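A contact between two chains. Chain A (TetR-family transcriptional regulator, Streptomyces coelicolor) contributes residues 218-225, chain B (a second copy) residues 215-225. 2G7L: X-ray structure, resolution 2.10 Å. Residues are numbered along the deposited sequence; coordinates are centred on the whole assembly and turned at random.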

# COMPACT_ATOMS: atom_id res chain seq x y z
N VAL A 218 11.71 11.93 -0.40
CA VAL A 218 12.95 12.45 -1.15
C VAL A 218 14.10 12.81 -0.19
O VAL A 218 15.29 12.32 -0.30
CB VAL A 218 12.53 13.61 -2.11
CG1 VAL A 218 13.73 14.16 -2.81
CG2 VAL A 218 11.58 13.01 -3.21
N ASN A 219 13.74 13.55 0.84
CA ASN A 219 14.70 13.88 1.93
C ASN A 219 15.28 12.64 2.53
O ASN A 219 16.50 12.48 2.66
CB ASN A 219 14.00 14.69 2.98
CG ASN A 219 13.77 16.07 2.51
OD1 ASN A 219 14.40 16.47 1.53
ND2 ASN A 219 12.86 16.83 3.17
N GLY A 220 14.44 11.68 2.87
CA GLY A 220 15.07 10.45 3.40
C GLY A 220 15.85 9.62 2.43
O GLY A 220 16.87 9.03 2.77
N ILE A 221 15.32 9.46 1.22
CA ILE A 221 16.03 8.65 0.21
C ILE A 221 17.45 9.22 -0.05
O ILE A 221 18.46 8.48 -0.02
CB ILE A 221 15.24 8.56 -1.11
CG1 ILE A 221 13.99 7.67 -0.94
CG2 ILE A 221 16.17 8.06 -2.30
CD1 ILE A 221 12.92 7.98 -1.99
N THR A 222 17.52 10.53 -0.25
CA THR A 222 18.83 11.15 -0.61
C THR A 222 19.83 11.06 0.53
O THR A 222 21.03 10.99 0.28
CB THR A 222 18.70 12.58 -1.10
OG1 THR A 222 18.02 13.37 -0.11
CG2 THR A 222 17.91 12.64 -2.42
N ARG A 223 19.34 10.97 1.78
CA ARG A 223 20.25 10.97 2.89
C ARG A 223 20.54 9.68 3.59
O ARG A 223 21.43 9.61 4.43
CB ARG A 223 19.96 12.12 3.83
CG ARG A 223 18.95 11.91 4.82
CD ARG A 223 18.11 13.20 4.91
NE ARG A 223 18.71 14.34 4.21
CZ ARG A 223 18.25 15.59 4.26
NH1 ARG A 223 17.17 15.91 4.98
NH2 ARG A 223 18.88 16.56 3.58
N THR A 224 19.89 8.60 3.16
CA THR A 224 20.04 7.32 3.85
C THR A 224 20.73 6.30 2.98
O THR A 224 20.16 5.86 2.01
CB THR A 224 18.65 6.73 4.29
OG1 THR A 224 17.86 7.72 4.95
CG2 THR A 224 18.83 5.55 5.17
N PRO A 225 21.96 5.92 3.31
CA PRO A 225 22.68 4.85 2.60
C PRO A 225 21.97 3.49 2.67
O PRO A 225 21.34 3.15 3.70
CB PRO A 225 24.00 4.75 3.38
CG PRO A 225 24.17 6.09 4.00
CD PRO A 225 22.79 6.53 4.37
N ASP B 215 14.47 3.53 8.15
CA ASP B 215 15.46 4.67 8.22
C ASP B 215 15.15 5.80 7.28
O ASP B 215 15.14 6.94 7.67
CB ASP B 215 16.87 4.12 7.96
CG ASP B 215 17.37 3.27 9.11
OD1 ASP B 215 17.09 3.72 10.24
OD2 ASP B 215 18.02 2.21 8.89
N VAL B 216 14.79 5.48 6.04
CA VAL B 216 14.43 6.54 5.10
C VAL B 216 13.30 7.36 5.66
O VAL B 216 13.29 8.61 5.61
CB VAL B 216 13.98 5.91 3.69
CG1 VAL B 216 13.38 6.92 2.80
CG2 VAL B 216 15.10 5.22 3.06
N LEU B 217 12.29 6.64 6.18
CA LEU B 217 11.10 7.34 6.64
C LEU B 217 11.39 8.11 7.91
O LEU B 217 10.99 9.28 8.04
CB LEU B 217 9.96 6.30 6.87
CG LEU B 217 9.26 5.97 5.54
CD1 LEU B 217 8.51 4.72 5.71
CD2 LEU B 217 8.27 7.13 5.21
N VAL B 218 12.06 7.47 8.86
CA VAL B 218 12.37 8.22 10.16
C VAL B 218 13.21 9.49 9.91
O VAL B 218 12.87 10.66 10.31
CB VAL B 218 13.00 7.23 11.20
CG1 VAL B 218 13.36 7.96 12.45
CG2 VAL B 218 11.91 6.16 11.57
N ASN B 219 14.26 9.30 9.12
CA ASN B 219 15.10 10.45 8.68
C ASN B 219 14.28 11.49 7.99
O ASN B 219 14.33 12.68 8.31
CB ASN B 219 16.18 9.94 7.76
CG ASN B 219 17.22 9.23 8.52
OD1 ASN B 219 17.27 9.38 9.74
ND2 ASN B 219 18.06 8.42 7.84
N GLY B 220 13.44 11.08 7.05
CA GLY B 220 12.60 12.14 6.44
C GLY B 220 11.56 12.75 7.33
O GLY B 220 11.27 13.94 7.24
N ILE B 221 10.87 11.91 8.09
CA ILE B 221 9.81 12.45 8.98
C ILE B 221 10.39 13.51 9.96
O ILE B 221 9.85 14.63 10.09
CB ILE B 221 9.12 11.32 9.77
CG1 ILE B 221 8.23 10.46 8.84
CG2 ILE B 221 8.30 11.91 11.00
CD1 ILE B 221 7.97 9.07 9.42
N THR B 222 11.52 13.17 10.58
CA THR B 222 12.08 14.08 11.61
C THR B 222 12.58 15.38 11.00
O THR B 222 12.55 16.42 11.67
CB THR B 222 13.18 13.44 12.44
OG1 THR B 222 14.21 12.93 11.58
CG2 THR B 222 12.61 12.27 13.28
N ARG B 223 12.93 15.37 9.70
CA ARG B 223 13.48 16.56 9.11
C ARG B 223 12.61 17.38 8.21
O ARG B 223 12.98 18.48 7.81
CB ARG B 223 14.86 16.31 8.56
CG ARG B 223 14.95 15.76 7.24
CD ARG B 223 16.06 14.69 7.25
NE ARG B 223 16.89 14.73 8.46
CZ ARG B 223 18.00 14.00 8.64
NH1 ARG B 223 18.45 13.17 7.70
NH2 ARG B 223 18.67 14.10 9.79
N THR B 224 11.38 16.93 7.97
CA THR B 224 10.51 17.62 7.02
C THR B 224 9.31 18.22 7.71
O THR B 224 8.46 17.51 8.17
CB THR B 224 9.98 16.64 5.90
OG1 THR B 224 11.06 15.88 5.34
CG2 THR B 224 9.28 17.40 4.83
N PRO B 225 9.24 19.55 7.79
CA PRO B 225 8.07 20.25 8.34
C PRO B 225 6.78 19.97 7.56
O PRO B 225 6.81 19.82 6.31
CB PRO B 225 8.44 21.73 8.17
CG PRO B 225 9.92 21.74 8.13
CD PRO B 225 10.32 20.49 7.41

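Two matching hydrogen bonds tie the stretches together: A:Asn219 ND2 donates to B:Thr224 OG1 and B:Asn219 ND2 to A:Thr224 OG1, each 3.0 Å long and nearly straight, with an angle of 167° at the hydrogen. Each asparagine, in rotamer m, points its CA-to-CB bond toward the other chain, and its OD1 is satisfied elsewhere in the structure. Each threonine hydroxyl works in both directions. In rotamer m it donates back to its own helix, from A:Thr224 OG1 to A:Gly220 O and from B:Thr224 OG1 to B:Gly220 O, both 2.7 Å, and so accepts the amide across the interface. A:Thr224 and B:Thr224 are also the first residues to leave helical geometry, so the same hydroxyl ties the helix end both to its own backbone and to the partner.

Between these bonds the helices cross at 124°, their axes approaching to 7.3 Å. The absence of a side chain at A:Gly220 permits this closeness: A:Gly220 CA lies 4.3 Å from B:Gly220 CA, and A:Gly220 CA makes a CA-H...O contact of 3.4 Å with B:Val216 O. A CB on A:Gly220 would stand 2.0 Å from B:Val216 O, a clash.

Apolar packing continues beside the glycines. B:Val216, buried and in rotamer t, sets CG1 3.9 Å from A:Ile221 CG1, while its CG2 lies 4.0 Å from A:Thr224 CB. The methyl of A:Thr224 adds a further contact, CG2 to B:Asp215 CB at 3.7 Å, so this threonine serves packing as well as hydrogen bonding.

At the exposed margin the side chains of A:Arg223 and B:Arg223 meet, with A:Arg223 NE 3.7 Å from B:Arg223 NH1. These like charges offer no evident attraction, and the modelled arginine contacts are too tight to carry weight. Farther back, A:Arg223 CG approaches B:Asn219 CB only to 4.5 Å, a loose contact, and B:Arg223 CG does the same at A:Asn219 CB.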